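Putative adhesin (Bacteroides fragilis NCTC 9343, PDB 3PET) is of unproven function but, as a putative lipoprotein adhesin with a right-handed beta-helix fold, probably takes part in attaching the bacterium to surfaces or partners. Local coordinates at residues A[90-101]-A[110-121]; A[126-137]-A[145-156]. All coordinates share one frame; numbering follows the deposited sequence. Where two conformers were deposited one is given.

Interaction 1: residues A[90-101]-A[110-121]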
loop_
_atom_site.group_PDB
_atom_site.type_symbol
_atom_site.label_atom_id
_atom_site.label_comp_id
_atom_site.label_asym_id
_atom_site.label_seq_id
_atom_site.Cartn_x
_atom_site.Cartn_y
_atom_site.Cartn_z
ATOM N N LEU A 90 -0.813 22.613 -15.630
ATOM C CA LEU A 90 -1.237 21.344 -15.054
ATOM C C LEU A 90 -1.869 21.572 -13.690
ATOM O O LEU A 90 -1.233 22.162 -12.806
ATOM C CB LEU A 90 -0.092 20.323 -14.952
ATOM C CG LEU A 90 -0.533 18.872 -14.657
ATOM C CD1 LEU A 90 -1.231 18.241 -15.868
ATOM C CD2 LEU A 90 0.641 18.035 -14.233
ATOM N N ASN A 91 -3.126 21.093 -13.526
ATOM C CA ASN A 91 -3.900 21.205 -12.289
ATOM C C ASN A 91 -4.227 19.855 -11.659
ATOM O O ASN A 91 -4.661 19.817 -10.516
ATOM C CB ASN A 91 -5.213 21.955 -12.555
ATOM C CG ASN A 91 -4.967 23.390 -12.929
ATOM O OD1 ASN A 91 -5.303 23.805 -14.021
ATOM N ND2 ASN A 91 -4.307 24.155 -12.061
ATOM N N GLY A 92 -4.077 18.768 -12.412
ATOM C CA GLY A 92 -4.418 17.464 -11.874
ATOM C C GLY A 92 -3.736 16.291 -12.523
ATOM O O GLY A 92 -3.505 16.278 -13.735
ATOM N N ILE A 93 -3.400 15.300 -11.686
ATOM C CA ILE A 93 -2.868 14.010 -12.110
ATOM C C ILE A 93 -3.671 12.949 -11.406
ATOM O O ILE A 93 -3.685 12.898 -10.171
ATOM C CB ILE A 93 -1.329 13.783 -11.907
ATOM C CG1 ILE A 93 -0.478 14.890 -12.586
ATOM C CG2 ILE A 93 -0.915 12.376 -12.460
ATOM C CD1 ILE A 93 0.986 14.909 -12.137
ATOM N N SER A 94 -4.329 12.099 -12.181
ATOM C CA SER A 94 -5.024 10.911 -11.684
ATOM C C SER A 94 -4.315 9.699 -12.279
ATOM O O SER A 94 -4.334 9.518 -13.502
ATOM C CB SER A 94 -6.498 10.943 -12.059
ATOM O OG SER A 94 -7.090 9.778 -11.521
ATOM N N PHE A 95 -3.583 8.950 -11.446
ATOM C CA PHE A 95 -2.812 7.825 -11.954
ATOM C C PHE A 95 -3.382 6.515 -11.448
ATOM O O PHE A 95 -3.504 6.318 -10.242
ATOM C CB PHE A 95 -1.310 7.958 -11.612
ATOM C CG PHE A 95 -0.467 6.856 -12.222
ATOM C CD1 PHE A 95 -0.078 6.912 -13.553
ATOM C CD2 PHE A 95 -0.050 5.775 -11.459
ATOM C CE1 PHE A 95 0.718 5.908 -14.108
ATOM C CE2 PHE A 95 0.719 4.754 -12.025
ATOM C CZ PHE A 95 1.088 4.826 -13.345
ATOM N N LYS A 96 -3.715 5.610 -12.391
ATOM C CA LYS A 96 -4.327 4.321 -12.093
ATOM C C LYS A 96 -3.637 3.176 -12.845
ATOM O O LYS A 96 -4.284 2.196 -13.148
ATOM C CB LYS A 96 -5.834 4.337 -12.452
ATOM C CG LYS A 96 -6.647 5.477 -11.832
ATOM C CD LYS A 96 -8.084 5.483 -12.332
ATOM C CE LYS A 96 -8.335 6.571 -13.346
ATOM N NZ LYS A 96 -9.213 7.645 -12.799
ATOM N N GLY A 97 -2.341 3.286 -13.106
ATOM C CA GLY A 97 -1.617 2.238 -13.812
ATOM C C GLY A 97 -0.427 1.678 -13.068
ATOM O O GLY A 97 -0.404 1.651 -11.835
ATOM N N VAL A 98 0.562 1.202 -13.826
ATOM C CA VAL A 98 1.797 0.646 -13.285
ATOM C C VAL A 98 2.940 1.460 -13.851
ATOM O O VAL A 98 3.122 1.507 -15.069
ATOM C CB VAL A 98 1.946 -0.873 -13.580
ATOM C CG1 VAL A 98 3.344 -1.377 -13.196
ATOM C CG2 VAL A 98 0.855 -1.686 -12.888
ATOM N N GLY A 99 3.671 2.132 -12.968
ATOM C CA GLY A 99 4.793 2.991 -13.350
ATOM C C GLY A 99 4.941 4.231 -12.483
ATOM O O GLY A 99 4.061 4.566 -11.678
ATOM N N ASP A 100 6.067 4.929 -12.652
ATOM C CA ASP A 100 6.345 6.142 -11.873
ATOM C C ASP A 100 5.928 7.386 -12.615
ATOM O O ASP A 100 5.962 7.400 -13.851
ATOM C CB ASP A 100 7.842 6.223 -11.514
ATOM C CG ASP A 100 8.341 5.044 -10.684
ATOM O OD1 ASP A 100 7.558 4.507 -9.886
ATOM O OD2 ASP A 100 9.493 4.643 -10.869
ATOM N N VAL A 101 5.491 8.425 -11.867
ATOM C CA VAL A 101 5.071 9.706 -12.456
ATOM C C VAL A 101 6.091 10.753 -12.014
ATOM O O VAL A 101 6.309 10.934 -10.808
ATOM C CB VAL A 101 3.601 10.119 -12.125
ATOM C CG1 VAL A 101 3.219 11.430 -12.822
ATOM C CG2 VAL A 101 2.609 9.008 -12.512
ATOM N N ASP A 110 -1.741 27.169 -9.901
ATOM C CA ASP A 110 -2.503 27.687 -8.775
ATOM C C ASP A 110 -2.870 26.506 -7.847
ATOM O O ASP A 110 -2.456 26.483 -6.695
ATOM C CB ASP A 110 -3.753 28.474 -9.234
ATOM C CG ASP A 110 -4.484 27.929 -10.467
ATOM O OD1 ASP A 110 -4.390 26.697 -10.731
ATOM O OD2 ASP A 110 -5.156 28.731 -11.163
ATOM N N ASN A 111 -3.602 25.513 -8.370
ATOM C CA ASN A 111 -4.046 24.332 -7.614
ATOM C C ASN A 111 -3.568 23.081 -8.281
ATOM O O ASN A 111 -3.711 22.944 -9.491
ATOM C CB ASN A 111 -5.580 24.275 -7.514
ATOM C CG ASN A 111 -6.215 25.574 -7.078
ATOM O OD1 ASN A 111 -5.999 26.059 -5.969
ATOM N ND2 ASN A 111 -6.961 26.202 -7.973
ATOM N N LEU A 112 -3.013 22.155 -7.502
ATOM C CA LEU A 112 -2.591 20.874 -8.025
ATOM C C LEU A 112 -3.273 19.781 -7.234
ATOM O O LEU A 112 -3.197 19.769 -6.005
ATOM C CB LEU A 112 -1.061 20.714 -8.008
ATOM C CG LEU A 112 -0.513 19.375 -8.544
ATOM C CD1 LEU A 112 -0.841 19.169 -10.063
ATOM C CD2 LEU A 112 0.973 19.256 -8.285
ATOM N N ASP A 113 -3.940 18.864 -7.941
ATOM C CA ASP A 113 -4.602 17.726 -7.328
ATOM C C ASP A 113 -3.906 16.424 -7.807
ATOM O O ASP A 113 -3.875 16.144 -9.009
ATOM C CB ASP A 113 -6.110 17.743 -7.670
ATOM C CG ASP A 113 -6.966 16.729 -6.953
ATOM O OD1 ASP A 113 -6.478 16.123 -5.967
ATOM O OD2 ASP A 113 -8.140 16.568 -7.342
ATOM N N ILE A 114 -3.314 15.673 -6.861
ATOM C CA ILE A 114 -2.644 14.408 -7.162
ATOM C C ILE A 114 -3.451 13.281 -6.547
ATOM O O ILE A 114 -3.670 13.266 -5.321
ATOM C CB ILE A 114 -1.156 14.359 -6.719
ATOM C CG1 ILE A 114 -0.359 15.559 -7.275
ATOM C CG2 ILE A 114 -0.499 13.015 -7.124
ATOM C CD1 ILE A 114 0.706 15.991 -6.388
ATOM N N GLU A 115 -3.912 12.345 -7.417
ATOM C CA GLU A 115 -4.682 11.163 -7.019
ATOM C C GLU A 115 -3.897 9.946 -7.526
ATOM O O GLU A 115 -3.882 9.683 -8.733
ATOM C CB GLU A 115 -6.143 11.182 -7.548
ATOM C CG GLU A 115 -6.943 12.450 -7.241
ATOM C CD GLU A 115 -7.532 12.605 -5.846
ATOM O OE1 GLU A 115 -8.245 11.682 -5.385
ATOM O OE2 GLU A 115 -7.336 13.683 -5.238
ATOM N N SER A 116 -3.159 9.265 -6.630
ATOM C CA SER A 116 -2.400 8.078 -7.045
ATOM C C SER A 116 -3.113 6.827 -6.566
ATOM O O SER A 116 -3.349 6.645 -5.365
ATOM C CB SER A 116 -0.958 8.132 -6.559
ATOM O OG SER A 116 -0.869 8.361 -5.159
ATOM N N LYS A 117 -3.547 6.010 -7.531
ATOM C CA LYS A 117 -4.328 4.800 -7.289
ATOM C C LYS A 117 -3.712 3.612 -8.016
ATOM O O LYS A 117 -4.418 2.659 -8.345
ATOM C CB LYS A 117 -5.781 5.022 -7.791
ATOM C CG LYS A 117 -6.441 6.343 -7.375
ATOM C CD LYS A 117 -7.298 6.993 -8.469
ATOM C CE LYS A 117 -8.692 6.404 -8.584
ATOM N NZ LYS A 117 -9.600 6.889 -7.509
ATOM N N GLY A 118 -2.426 3.705 -8.344
ATOM C CA GLY A 118 -1.742 2.636 -9.065
ATOM C C GLY A 118 -0.565 2.067 -8.307
ATOM O O GLY A 118 -0.457 2.242 -7.084
ATOM N N VAL A 119 0.289 1.331 -9.024
ATOM C CA VAL A 119 1.527 0.747 -8.472
ATOM C C VAL A 119 2.687 1.546 -9.041
ATOM O O VAL A 119 2.951 1.495 -10.243
ATOM C CB VAL A 119 1.667 -0.774 -8.760
ATOM C CG1 VAL A 119 2.958 -1.334 -8.155
ATOM C CG2 VAL A 119 0.452 -1.539 -8.252
ATOM N N GLY A 120 3.333 2.323 -8.186
ATOM C CA GLY A 120 4.435 3.179 -8.613
ATOM C C GLY A 120 4.506 4.448 -7.797
ATOM O O GLY A 120 3.617 4.726 -6.981
ATOM N N ASN A 121 5.585 5.192 -7.972
ATOM C CA ASN A 121 5.847 6.425 -7.214
ATOM C C ASN A 121 5.442 7.669 -7.968
ATOM O O ASN A 121 5.252 7.627 -9.181
ATOM C CB ASN A 121 7.353 6.522 -6.880
ATOM C CG ASN A 121 7.859 5.365 -6.049
ATOM O OD1 ASN A 121 7.165 4.839 -5.188
ATOM N ND2 ASN A 121 9.074 4.931 -6.281
HETATM O O HOH W 1 2.788 6.240 -9.877
HETATM O O HOH W 2 10.865 5.931 -8.517
#
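Asp100 and Asn121 lie side by side and point the same way, their carboxylate and amide planes only 3° apart; in each, CG is anti to the carbonyl carbon, which sets the two groups alongside. OD1 of Asp100 takes the backbone N-H of Asn121 at 2.8 Å on its anti side, somewhat out of the carboxylate plane, in a nearly straight bond (175°). This carboxylate thus stands in for a backbone carbonyl, because Gly99 O lies 4.1 Å from Asn121 N; the Gly99 carbonyl instead receives a water that also donates to Asn121 O. The amide of Asn121 continues the pattern, its OD1 accepting from the backbone of Asp141.

Before this turn, strands 92-95 and 111-116 run parallel, their axes 4.8 Å apart and 3° from alignment, as successive coils of the right-handed beta-helix. Ile93 and Ile114 are bridged in register (CA atoms 5.0 Å apart), both side chains on the buried face with Phe95 and Ser116. Val101 CG2 sits over one face of the Phe95 ring and Gly97 N over the other, both offset toward the rim, while Val119 O comes to the ring's edge.

On the outer face the aliphatic parts of Lys96 and Lys117 run alongside each other, CG of Lys96 lying 3.7 Å from CD of Lys117. The Lys96 ammonium is turned to a salt bridge with Asp25. At the far end, Asn91 ND2 reaches Asn111 O at 2.9 Å, with the acceptor lying in the Asn91 amide plane; its bond to Asp110 OD1 is weak.

Interaction 2: residues A[126-137]-A[145-156]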
loop_
_atom_site.group_PDB
_atom_site.type_symbol
_atom_site.label_atom_id
_atom_site.label_comp_id
_atom_site.label_asym_id
_atom_site.label_seq_id
_atom_site.Cartn_x
_atom_site.Cartn_y
_atom_site.Cartn_z
ATOM N N SER A 126 10.554 21.016 -7.686
ATOM C CA SER A 126 10.418 22.451 -7.959
ATOM C C SER A 126 8.955 22.831 -8.214
ATOM O O SER A 126 8.630 23.476 -9.223
ATOM C CB SER A 126 11.298 22.879 -9.137
ATOM O OG SER A 126 12.623 22.407 -8.984
ATOM N N LEU A 127 8.083 22.425 -7.295
ATOM C CA LEU A 127 6.672 22.773 -7.382
ATOM C C LEU A 127 6.437 24.160 -6.759
ATOM O O LEU A 127 6.916 24.424 -5.661
ATOM C CB LEU A 127 5.824 21.694 -6.658
ATOM C CG LEU A 127 4.306 21.957 -6.534
ATOM C CD1 LEU A 127 3.607 22.017 -7.909
ATOM C CD2 LEU A 127 3.660 20.952 -5.589
ATOM N N THR A 128 5.690 25.032 -7.443
ATOM C CA THR A 128 5.276 26.325 -6.894
ATOM C C THR A 128 3.765 26.359 -7.059
ATOM O O THR A 128 3.290 26.368 -8.190
ATOM C CB THR A 128 5.983 27.531 -7.559
ATOM O OG1 THR A 128 7.399 27.352 -7.536
ATOM C CG2 THR A 128 5.618 28.848 -6.904
ATOM N N CYS A 129 3.003 26.310 -5.958
ATOM C CA CYS A 129 1.549 26.319 -6.089
ATOM C C CYS A 129 0.909 27.073 -4.942
ATOM O O CYS A 129 1.588 27.391 -3.966
ATOM C CB CYS A 129 1.011 24.887 -6.181
ATOM S SG CYS A 129 1.155 23.931 -4.639
ATOM N N GLN A 130 -0.414 27.331 -5.046
ATOM C CA GLN A 130 -1.162 27.955 -3.964
ATOM C C GLN A 130 -1.733 26.853 -3.109
ATOM O O GLN A 130 -1.480 26.814 -1.912
ATOM C CB GLN A 130 -2.260 28.900 -4.496
ATOM C CG GLN A 130 -1.727 30.061 -5.361
ATOM C CD GLN A 130 -0.600 30.839 -4.711
ATOM O OE1 GLN A 130 -0.757 31.409 -3.625
ATOM N NE2 GLN A 130 0.576 30.849 -5.346
ATOM N N LYS A 131 -2.496 25.942 -3.734
ATOM C CA LYS A 131 -3.123 24.834 -3.030
ATOM C C LYS A 131 -2.673 23.506 -3.618
ATOM O O LYS A 131 -2.690 23.322 -4.841
ATOM C CB LYS A 131 -4.657 24.948 -3.063
ATOM C CG LYS A 131 -5.207 26.200 -2.382
ATOM C CD LYS A 131 -6.710 26.317 -2.552
ATOM C CE LYS A 131 -7.237 27.597 -1.956
ATOM N NZ LYS A 131 -8.698 27.753 -2.185
ATOM N N LEU A 132 -2.259 22.591 -2.744
ATOM C CA LEU A 132 -1.846 21.247 -3.119
ATOM C C LEU A 132 -2.727 20.264 -2.390
ATOM O O LEU A 132 -2.911 20.371 -1.168
ATOM C CB LEU A 132 -0.363 20.974 -2.809
ATOM C CG LEU A 132 0.100 19.508 -2.945
ATOM C CD1 LEU A 132 0.099 19.028 -4.411
ATOM C CD2 LEU A 132 1.434 19.310 -2.300
ATOM N N ASN A 133 -3.275 19.315 -3.133
ATOM C CA ASN A 133 -4.100 18.246 -2.595
ATOM C C ASN A 133 -3.538 16.922 -3.058
ATOM O O ASN A 133 -3.454 16.697 -4.259
ATOM C CB ASN A 133 -5.580 18.399 -3.004
ATOM C CG ASN A 133 -6.461 17.382 -2.320
ATOM O OD1 ASN A 133 -6.549 17.334 -1.107
ATOM N ND2 ASN A 133 -7.089 16.499 -3.072
ATOM N N VAL A 134 -3.121 16.058 -2.110
ATOM C CA VAL A 134 -2.567 14.744 -2.418
ATOM C C VAL A 134 -3.440 13.690 -1.757
ATOM O O VAL A 134 -3.631 13.711 -0.536
ATOM C CB VAL A 134 -1.068 14.592 -1.995
ATOM C CG1 VAL A 134 -0.547 13.176 -2.255
ATOM C CG2 VAL A 134 -0.191 15.607 -2.699
ATOM N N GLN A 135 -3.928 12.741 -2.562
ATOM C CA GLN A 135 -4.677 11.583 -2.080
ATOM C C GLN A 135 -3.943 10.363 -2.581
ATOM O O GLN A 135 -4.059 10.028 -3.773
ATOM C CB GLN A 135 -6.141 11.611 -2.566
ATOM C CG GLN A 135 -6.970 12.789 -2.034
ATOM C CD GLN A 135 -7.687 12.496 -0.743
ATOM O OE1 GLN A 135 -7.793 11.355 -0.302
ATOM N NE2 GLN A 135 -8.236 13.527 -0.131
ATOM N N SER A 136 -3.097 9.750 -1.720
ATOM C CA SER A 136 -2.348 8.555 -2.151
ATOM C C SER A 136 -3.115 7.337 -1.718
ATOM O O SER A 136 -3.445 7.194 -0.544
ATOM C CB SER A 136 -0.909 8.555 -1.640
ATOM O OG SER A 136 -0.842 8.556 -0.218
HETATM N N MSE A 137 -3.521 6.535 -2.699
HETATM C CA MSE A 137 -4.412 5.407 -2.458
HETATM C C MSE A 137 -3.920 4.083 -3.025
HETATM O O MSE A 137 -4.614 3.095 -2.879
HETATM C CB MSE A 137 -5.775 5.724 -3.083
HETATM C CG MSE A 137 -6.518 6.868 -2.391
HETATM SE SE MSE A 137 -8.042 7.392 -3.476
HETATM C CE MSE A 137 -7.120 8.582 -4.637
ATOM N N GLU A 145 8.677 18.348 -3.571
ATOM C CA GLU A 145 9.622 19.401 -3.216
ATOM C C GLU A 145 9.149 20.716 -3.843
ATOM O O GLU A 145 8.672 20.732 -4.977
ATOM C CB GLU A 145 11.053 19.037 -3.647
ATOM C CG GLU A 145 12.124 20.050 -3.218
ATOM C CD GLU A 145 12.279 21.250 -4.139
ATOM O OE1 GLU A 145 12.051 21.083 -5.355
ATOM O OE2 GLU A 145 12.612 22.358 -3.658
ATOM N N GLY A 146 9.285 21.797 -3.084
ATOM C CA GLY A 146 8.900 23.128 -3.536
ATOM C C GLY A 146 8.155 23.903 -2.479
ATOM O O GLY A 146 8.489 23.825 -1.301
ATOM N N THR A 147 7.164 24.677 -2.894
ATOM C CA THR A 147 6.395 25.499 -1.953
ATOM C C THR A 147 4.899 25.398 -2.247
ATOM O O THR A 147 4.487 25.199 -3.391
ATOM C CB THR A 147 6.847 27.002 -1.969
ATOM O OG1 THR A 147 6.496 27.611 -3.219
ATOM C CG2 THR A 147 8.337 27.204 -1.672
ATOM N N ALA A 148 4.095 25.590 -1.215
ATOM C CA ALA A 148 2.634 25.630 -1.307
ATOM C C ALA A 148 2.104 26.562 -0.227
ATOM O O ALA A 148 2.728 26.692 0.828
ATOM C CB ALA A 148 2.046 24.238 -1.144
ATOM N N GLN A 149 0.983 27.242 -0.484
ATOM C CA GLN A 149 0.400 28.055 0.577
ATOM C C GLN A 149 -0.329 27.092 1.508
ATOM O O GLN A 149 -0.186 27.166 2.718
ATOM C CB GLN A 149 -0.525 29.152 0.015
ATOM C CG GLN A 149 0.223 30.345 -0.589
ATOM C CD GLN A 149 0.995 31.172 0.432
ATOM O OE1 GLN A 149 0.668 31.232 1.625
ATOM N NE2 GLN A 149 2.046 31.833 -0.020
ATOM N N ILE A 150 -1.051 26.130 0.916
ATOM C CA ILE A 150 -1.792 25.077 1.615
ATOM C C ILE A 150 -1.409 23.735 1.008
ATOM O O ILE A 150 -1.394 23.611 -0.219
ATOM C CB ILE A 150 -3.347 25.294 1.553
ATOM C CG1 ILE A 150 -3.745 26.682 2.101
ATOM C CG2 ILE A 150 -4.097 24.163 2.346
ATOM C CD1 ILE A 150 -5.071 27.252 1.562
ATOM N N ALA A 151 -1.145 22.723 1.862
ATOM C CA ALA A 151 -0.866 21.348 1.407
ATOM C C ALA A 151 -1.706 20.362 2.206
ATOM O O ALA A 151 -1.548 20.246 3.431
ATOM C CB ALA A 151 0.620 21.016 1.533
ATOM N N ALA A 152 -2.640 19.705 1.521
ATOM C CA ALA A 152 -3.491 18.670 2.088
ATOM C C ALA A 152 -2.879 17.345 1.660
ATOM O O ALA A 152 -2.747 17.087 0.458
ATOM C CB ALA A 152 -4.940 18.827 1.600
ATOM N N LEU A 153 -2.378 16.572 2.630
ATOM C CA LEU A 153 -1.662 15.309 2.390
ATOM C C LEU A 153 -2.409 14.183 3.051
ATOM O O LEU A 153 -2.427 14.104 4.286
ATOM C CB LEU A 153 -0.209 15.417 2.934
ATOM C CG LEU A 153 0.611 16.643 2.475
ATOM C CD1 LEU A 153 1.973 16.702 3.179
ATOM C CD2 LEU A 153 0.808 16.658 0.948
ATOM N N HIS A 154 -3.077 13.338 2.244
ATOM C CA HIS A 154 -3.911 12.259 2.757
ATOM C C HIS A 154 -3.439 10.933 2.190
ATOM O O HIS A 154 -3.619 10.648 1.002
ATOM C CB HIS A 154 -5.409 12.507 2.431
ATOM C CG HIS A 154 -5.913 13.846 2.874
ATOM N ND1 HIS A 154 -6.014 14.184 4.224
ATOM C CD2 HIS A 154 -6.323 14.898 2.133
ATOM C CE1 HIS A 154 -6.457 15.428 4.252
ATOM N NE2 HIS A 154 -6.662 15.899 3.018
ATOM N N SER A 155 -2.810 10.131 3.039
ATOM C CA SER A 155 -2.301 8.834 2.618
ATOM C C SER A 155 -3.275 7.763 3.050
ATOM O O SER A 155 -3.744 7.791 4.188
ATOM C CB SER A 155 -0.898 8.602 3.171
ATOM O OG SER A 155 -0.845 8.720 4.586
ATOM N N LYS A 156 -3.628 6.851 2.123
ATOM C CA LYS A 156 -4.617 5.783 2.369
ATOM C C LYS A 156 -4.171 4.405 1.888
ATOM O O LYS A 156 -4.828 3.423 2.208
ATOM C CB LYS A 156 -5.965 6.122 1.694
ATOM C CG LYS A 156 -6.626 7.375 2.255
ATOM C CD LYS A 156 -7.745 7.887 1.366
ATOM C CE LYS A 156 -8.428 9.055 2.031
ATOM N NZ LYS A 156 -9.540 9.604 1.212
HETATM O O HOH W 3 8.591 27.998 -5.148
HETATM O O HOH W 4 3.824 28.769 -3.316
#
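Gln135 starts with CG anti to its carbonyl carbon and then bends at chi2 (-91°), which carries its amide across to His154 and Lys156. Lys156 has the same first rotamer, and an extended chain beyond CG spans the distance to Gln135 OE1, 2.9 Å from NZ, which is tilted 19° from the carbonyl plane. The other end of the amide, Gln135 NE2, lies 3.3 Å from His154 CD2, the amide and ring planes being 34° apart. Asn133, the preceding residue on this face, brings OD1 to the edge of the same ring, while its ND2 is held by Asp113.

On the opposite face, Val134 CG2 meets Leu153 CD2 at 3.9 Å, the two side chains crossing at a slant, and Leu132 CD2 touches that same methyl. Cys129 SG packs against Ala148 CB at 3.6 Å. Mostly aliphatic residues inside, apart from Ser136 and Ser155, suit stacked coils of the right-handed beta-helix; here strands 131-136 and 150-155 are parallel, with axes 4.7 Å apart.

At the corner before them, Glu145 OE1 receives the backbone N-H of Ser126 (2.8 Å), while OE2 is paired with Arg167. The hydroxyls of Thr128 and Thr147, side by side, share a water.

The inner side chains around Leu132, Val134 and Leu153 therefore meet by apolar packing, whereas outside a neutral amide oxygen accepts an N-H from the lysine ammonium, and a glutamate engaged by both an arginine and a backbone N-H is probably kept ionised.

In the fold
Interactions 1 and 2 join successive coils of one beta-helix wall: strand 111-116, the second strand of interaction 1, is the neighbour of strand 131-136 in interaction 2. Ser116 O and Met137 N, 2.7 Å apart, probably form a hydrogen bond across that seam. The centres of the two interactions lie about 12 Å apart, with interaction 1 nearer the centre of the chain. Both are partly buried, with mainly apolar residues inward and serines among them. Interaction 1 continues past its strands into the glycine-rich turn, where Val98 and Val119 pack against the second subunit; interaction 2 instead extends back round the preceding corner, which includes Gly146, to Thr128, Thr147 and the exposed Gln130 and Gln149.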